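Local coordinates for manganese-dependent inorganic pyrophosphatase (PDB 2EB0), which hydrolyses inorganic diphosphate to two phosphates as a manganese-dependent family II pyrophosphatase that binds two metal ions per subunit, at residues K104-F118 / T155-L167. Numbering follows the deposited sequence.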
loop_
_atom_site.group_PDB
_atom_site.type_symbol
_atom_site.label_atom_id
_atom_site.label_comp_id
_atom_site.label_asym_id
_atom_site.label_seq_id
_atom_site.Cartn_x
_atom_site.Cartn_y
_atom_site.Cartn_z
ATOM N N LYS B 104 -5.943 -6.340 0.336
ATOM C CA LYS B 104 -7.346 -6.227 -0.054
ATOM C C LYS B 104 -8.139 -6.039 1.221
ATOM O O LYS B 104 -7.862 -6.686 2.227
ATOM C CB LYS B 104 -7.837 -7.495 -0.768
ATOM C CG LYS B 104 -7.173 -7.759 -2.107
ATOM C CD LYS B 104 -7.625 -9.078 -2.743
ATOM C CE LYS B 104 -8.832 -8.917 -3.677
ATOM N NZ LYS B 104 -10.127 -8.718 -2.979
ATOM N N PRO B 105 -9.131 -5.141 1.206
ATOM C CA PRO B 105 -9.897 -4.964 2.442
ATOM C C PRO B 105 -10.913 -6.094 2.684
ATOM O O PRO B 105 -12.119 -5.869 2.647
ATOM C CB PRO B 105 -10.547 -3.594 2.254
ATOM C CG PRO B 105 -10.779 -3.528 0.761
ATOM C CD PRO B 105 -9.505 -4.145 0.179
ATOM N N VAL B 106 -10.418 -7.308 2.927
ATOM C CA VAL B 106 -11.283 -8.455 3.200
ATOM C C VAL B 106 -11.183 -8.885 4.665
ATOM O O VAL B 106 -10.546 -8.216 5.477
ATOM C CB VAL B 106 -10.946 -9.669 2.308
ATOM C CG1 VAL B 106 -11.419 -9.419 0.892
ATOM C CG2 VAL B 106 -9.445 -9.936 2.329
ATOM N N GLY B 107 -11.809 -10.011 4.993
ATOM C CA GLY B 107 -11.808 -10.482 6.365
ATOM C C GLY B 107 -10.482 -10.966 6.917
ATOM O O GLY B 107 -10.264 -10.916 8.127
ATOM N N SER B 108 -9.588 -11.437 6.055
ATOM C CA SER B 108 -8.314 -11.935 6.547
ATOM C C SER B 108 -7.255 -12.027 5.478
ATOM O O SER B 108 -7.558 -12.063 4.281
ATOM C CB SER B 108 -8.485 -13.329 7.151
ATOM O OG SER B 108 -8.647 -14.297 6.125
ATOM N N THR B 109 -6.006 -12.089 5.928
ATOM C CA THR B 109 -4.882 -12.215 5.016
ATOM C C THR B 109 -4.994 -13.572 4.316
ATOM O O THR B 109 -4.612 -13.719 3.148
ATOM C CB THR B 109 -3.551 -12.131 5.777
ATOM O OG1 THR B 109 -3.488 -10.881 6.483
ATOM C CG2 THR B 109 -2.377 -12.235 4.814
ATOM N N ALA B 110 -5.537 -14.554 5.032
ATOM C CA ALA B 110 -5.710 -15.899 4.494
ATOM C C ALA B 110 -6.615 -15.872 3.258
ATOM O O ALA B 110 -6.361 -16.579 2.282
ATOM C CB ALA B 110 -6.294 -16.820 5.570
ATOM N N THR B 111 -7.666 -15.056 3.307
ATOM C CA THR B 111 -8.590 -14.912 2.192
ATOM C C THR B 111 -7.850 -14.439 0.944
ATOM O O THR B 111 -8.051 -14.975 -0.145
ATOM C CB THR B 111 -9.703 -13.891 2.518
ATOM O OG1 THR B 111 -10.431 -14.338 3.659
ATOM C CG2 THR B 111 -10.678 -13.743 1.344
ATOM N N VAL B 112 -6.996 -13.432 1.107
ATOM C CA VAL B 112 -6.216 -12.893 -0.001
ATOM C C VAL B 112 -5.352 -13.973 -0.656
ATOM O O VAL B 112 -5.282 -14.081 -1.882
ATOM C CB VAL B 112 -5.266 -11.783 0.479
ATOM C CG1 VAL B 112 -4.467 -11.241 -0.701
ATOM C CG2 VAL B 112 -6.049 -10.686 1.151
ATOM N N ILE B 113 -4.671 -14.751 0.177
ATOM C CA ILE B 113 -3.793 -15.808 -0.303
ATOM C C ILE B 113 -4.559 -16.910 -1.020
ATOM O O ILE B 113 -4.128 -17.394 -2.071
ATOM C CB ILE B 113 -2.988 -16.412 0.869
ATOM C CG1 ILE B 113 -2.073 -15.341 1.460
ATOM C CG2 ILE B 113 -2.161 -17.607 0.390
ATOM C CD1 ILE B 113 -1.301 -15.797 2.682
ATOM N N ALA B 114 -5.697 -17.293 -0.453
ATOM C CA ALA B 114 -6.524 -18.344 -1.024
ATOM C C ALA B 114 -7.094 -17.931 -2.375
ATOM O O ALA B 114 -7.175 -18.749 -3.304
ATOM C CB ALA B 114 -7.659 -18.700 -0.062
ATOM N N GLU B 115 -7.494 -16.668 -2.490
ATOM C CA GLU B 115 -8.059 -16.203 -3.743
ATOM C C GLU B 115 -6.998 -16.255 -4.824
ATOM O O GLU B 115 -7.291 -16.567 -5.977
ATOM C CB GLU B 115 -8.599 -14.782 -3.619
ATOM C CG GLU B 115 -9.014 -14.207 -4.959
ATOM C CD GLU B 115 -9.610 -12.828 -4.842
ATOM O OE1 GLU B 115 -9.023 -11.989 -4.131
ATOM O OE2 GLU B 115 -10.662 -12.579 -5.472
ATOM N N LEU B 116 -5.761 -15.952 -4.457
ATOM C CA LEU B 116 -4.688 -16.013 -5.433
ATOM C C LEU B 116 -4.465 -17.466 -5.812
ATOM O O LEU B 116 -4.219 -17.799 -6.980
ATOM C CB LEU B 116 -3.397 -15.441 -4.859
ATOM C CG LEU B 116 -3.366 -13.922 -4.725
ATOM C CD1 LEU B 116 -1.985 -13.499 -4.240
ATOM C CD2 LEU B 116 -3.674 -13.285 -6.087
ATOM N N TYR B 117 -4.563 -18.336 -4.813
ATOM C CA TYR B 117 -4.348 -19.747 -5.057
ATOM C C TYR B 117 -5.333 -20.371 -6.030
ATOM O O TYR B 117 -4.927 -20.976 -7.019
ATOM C CB TYR B 117 -4.380 -20.527 -3.751
ATOM C CG TYR B 117 -4.322 -22.007 -3.973
ATOM C CD1 TYR B 117 -5.470 -22.790 -3.866
ATOM C CD2 TYR B 117 -3.131 -22.622 -4.336
ATOM C CE1 TYR B 117 -5.431 -24.152 -4.117
ATOM C CE2 TYR B 117 -3.077 -23.978 -4.593
ATOM C CZ TYR B 117 -4.228 -24.739 -4.482
ATOM O OH TYR B 117 -4.180 -26.083 -4.735
ATOM N N PHE B 118 -6.622 -20.229 -5.754
ATOM C CA PHE B 118 -7.629 -20.822 -6.615
ATOM C C PHE B 118 -7.688 -20.217 -8.011
ATOM O O PHE B 118 -8.102 -20.886 -8.960
ATOM C CB PHE B 118 -8.991 -20.767 -5.935
ATOM C CG PHE B 118 -9.100 -21.680 -4.744
ATOM C CD1 PHE B 118 -9.294 -21.163 -3.463
ATOM C CD2 PHE B 118 -9.008 -23.066 -4.906
ATOM C CE1 PHE B 118 -9.397 -22.011 -2.355
ATOM C CE2 PHE B 118 -9.107 -23.920 -3.814
ATOM C CZ PHE B 118 -9.304 -23.392 -2.529
ATOM N N THR B 155 -16.022 -7.004 8.582
ATOM C CA THR B 155 -14.936 -7.092 7.610
ATOM C C THR B 155 -15.254 -8.262 6.685
ATOM O O THR B 155 -14.699 -8.382 5.587
ATOM C CB THR B 155 -13.586 -7.397 8.264
ATOM O OG1 THR B 155 -13.719 -8.549 9.109
ATOM C CG2 THR B 155 -13.095 -6.200 9.059
ATOM N N THR B 156 -16.148 -9.131 7.144
ATOM C CA THR B 156 -16.538 -10.286 6.356
ATOM C C THR B 156 -17.097 -9.825 5.023
ATOM O O THR B 156 -17.933 -8.929 4.970
ATOM C CB THR B 156 -17.633 -11.114 7.046
ATOM O OG1 THR B 156 -17.188 -11.531 8.343
ATOM C CG2 THR B 156 -17.969 -12.336 6.204
ATOM N N THR B 157 -16.611 -10.435 3.951
ATOM C CA THR B 157 -17.066 -10.138 2.605
ATOM C C THR B 157 -17.453 -11.471 1.963
ATOM O O THR B 157 -17.168 -12.551 2.515
ATOM C CB THR B 157 -15.962 -9.469 1.750
ATOM O OG1 THR B 157 -14.845 -10.355 1.631
ATOM C CG2 THR B 157 -15.509 -8.161 2.383
ATOM N N ASP B 158 -18.107 -11.391 0.808
ATOM C CA ASP B 158 -18.546 -12.582 0.089
ATOM C C ASP B 158 -17.342 -13.444 -0.233
ATOM O O ASP B 158 -17.417 -14.665 -0.186
ATOM C CB ASP B 158 -19.269 -12.193 -1.208
ATOM C CG ASP B 158 -20.644 -11.590 -0.959
ATOM O OD1 ASP B 158 -21.285 -11.150 -1.935
ATOM O OD2 ASP B 158 -21.090 -11.559 0.209
ATOM N N LEU B 159 -16.228 -12.793 -0.544
ATOM C CA LEU B 159 -15.000 -13.502 -0.875
ATOM C C LEU B 159 -14.603 -14.404 0.293
ATOM O O LEU B 159 -14.266 -15.566 0.096
ATOM C CB LEU B 159 -13.867 -12.506 -1.176
ATOM C CG LEU B 159 -12.706 -12.996 -2.052
ATOM C CD1 LEU B 159 -11.554 -11.989 -2.012
ATOM C CD2 LEU B 159 -12.221 -14.339 -1.571
ATOM N N ASP B 160 -14.643 -13.862 1.507
ATOM C CA ASP B 160 -14.290 -14.629 2.692
ATOM C C ASP B 160 -15.112 -15.924 2.760
ATOM O O ASP B 160 -14.571 -17.008 2.983
ATOM C CB ASP B 160 -14.522 -13.788 3.958
ATOM C CG ASP B 160 -13.588 -12.570 4.041
ATOM O OD1 ASP B 160 -12.364 -12.748 4.261
ATOM O OD2 ASP B 160 -14.074 -11.429 3.883
ATOM N N LYS B 161 -16.414 -15.812 2.553
ATOM C CA LYS B 161 -17.288 -16.980 2.609
ATOM C C LYS B 161 -17.004 -17.945 1.465
ATOM O O LYS B 161 -16.912 -19.151 1.669
ATOM C CB LYS B 161 -18.755 -16.547 2.562
ATOM C CG LYS B 161 -19.165 -15.602 3.674
ATOM C CD LYS B 161 -20.671 -15.542 3.782
ATOM C CE LYS B 161 -21.132 -14.475 4.755
ATOM N NZ LYS B 161 -20.917 -13.102 4.218
ATOM N N GLU B 162 -16.860 -17.401 0.263
ATOM C CA GLU B 162 -16.595 -18.204 -0.929
ATOM C C GLU B 162 -15.308 -19.007 -0.755
ATOM O O GLU B 162 -15.241 -20.192 -1.076
ATOM C CB GLU B 162 -16.482 -17.281 -2.141
ATOM C CG GLU B 162 -16.106 -17.973 -3.431
ATOM C CD GLU B 162 -15.894 -16.991 -4.569
ATOM O OE1 GLU B 162 -15.544 -17.439 -5.683
ATOM O OE2 GLU B 162 -16.079 -15.771 -4.348
ATOM N N MET B 163 -14.289 -18.350 -0.223
ATOM C CA MET B 163 -13.014 -18.997 -0.011
ATOM C C MET B 163 -13.095 -20.050 1.089
ATOM O O MET B 163 -12.523 -21.132 0.960
ATOM C CB MET B 163 -11.957 -17.944 0.307
ATOM C CG MET B 163 -10.702 -18.126 -0.511
ATOM S SD MET B 163 -10.770 -17.742 -2.298
ATOM C CE MET B 163 -12.381 -18.321 -2.840
ATOM N N ALA B 164 -13.819 -19.734 2.159
ATOM C CA ALA B 164 -13.991 -20.660 3.269
ATOM C C ALA B 164 -14.585 -21.978 2.775
ATOM O O ALA B 164 -14.078 -23.054 3.093
ATOM C CB ALA B 164 -14.903 -20.045 4.343
ATOM N N LYS B 165 -15.656 -21.897 1.993
ATOM C CA LYS B 165 -16.299 -23.103 1.486
ATOM C C LYS B 165 -15.357 -23.982 0.671
ATOM O O LYS B 165 -15.343 -25.193 0.831
ATOM C CB LYS B 165 -17.521 -22.747 0.636
ATOM C CG LYS B 165 -18.697 -22.198 1.435
ATOM C CD LYS B 165 -19.917 -21.990 0.549
ATOM C CE LYS B 165 -21.074 -21.365 1.317
ATOM N NZ LYS B 165 -20.769 -19.972 1.751
ATOM N N LYS B 166 -14.585 -23.374 -0.216
ATOM C CA LYS B 166 -13.656 -24.121 -1.051
ATOM C C LYS B 166 -12.513 -24.724 -0.242
ATOM O O LYS B 166 -12.039 -25.818 -0.550
ATOM C CB LYS B 166 -13.099 -23.214 -2.143
ATOM C CG LYS B 166 -14.117 -22.843 -3.203
ATOM C CD LYS B 166 -13.607 -21.718 -4.090
ATOM C CE LYS B 166 -13.851 -22.016 -5.560
ATOM N NZ LYS B 166 -13.020 -23.165 -6.043
ATOM N N LEU B 167 -12.068 -24.008 0.787
ATOM C CA LEU B 167 -10.983 -24.494 1.638
ATOM C C LEU B 167 -11.470 -25.662 2.492
ATOM O O LEU B 167 -10.747 -26.637 2.680
ATOM C CB LEU B 167 -10.455 -23.363 2.529
ATOM C CG LEU B 167 -9.781 -22.234 1.746
ATOM C CD1 LEU B 167 -9.533 -21.047 2.662
ATOM C CD2 LEU B 167 -8.470 -22.745 1.127
HETATM O O HOH W 1 -13.652 -5.880 4.890
HETATM O O HOH W 2 -11.093 -8.853 9.854
#
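Asp160, in the first turn of helix 158-171, reaches across to Gly107 and Thr111 and ties two DHH-domain helices together beside the dimanganese site. From Asp160 CB, 4.1 Å from Thr111 OG1, the side chain turns CG anti to its carbonyl carbon (chi1 -65°), which brings the carboxylate up to the backbone just before helix 109-118, Asp160 CG lying 3.6 Å from Gly107 CA. Asp160 OD1 accepts Thr111 OG1 at 2.6 Å on its anti side; Thr111 OG1 receives a bond from Ser108 OG, whose side chain touches the manganese ligands Asp13 and Asp147. Asp160 OD2 takes Gly107 N on its syn side at 2.9 Å, the N-H also bonding OD1 weakly, while the N-cap residue Thr157 gives OD2 its N and, from above the carboxylate plane, its OG1. Three donors on OD2 should favour a charged carboxylate. The two segment axes are inclined at 65°. Leu159 CD1 lies against the Glu115 carboxylate, and Met163 is a knob among Thr111, Ala114, Glu115 and Phe118, its SD 3.4 Å from Glu115 CA and at the Phe118 ring edge. Lys166 NZ lies over one ring face, a cation-pi contact 4.6 Å from the Phe118 centroid, and Tyr117 CD1 over the other.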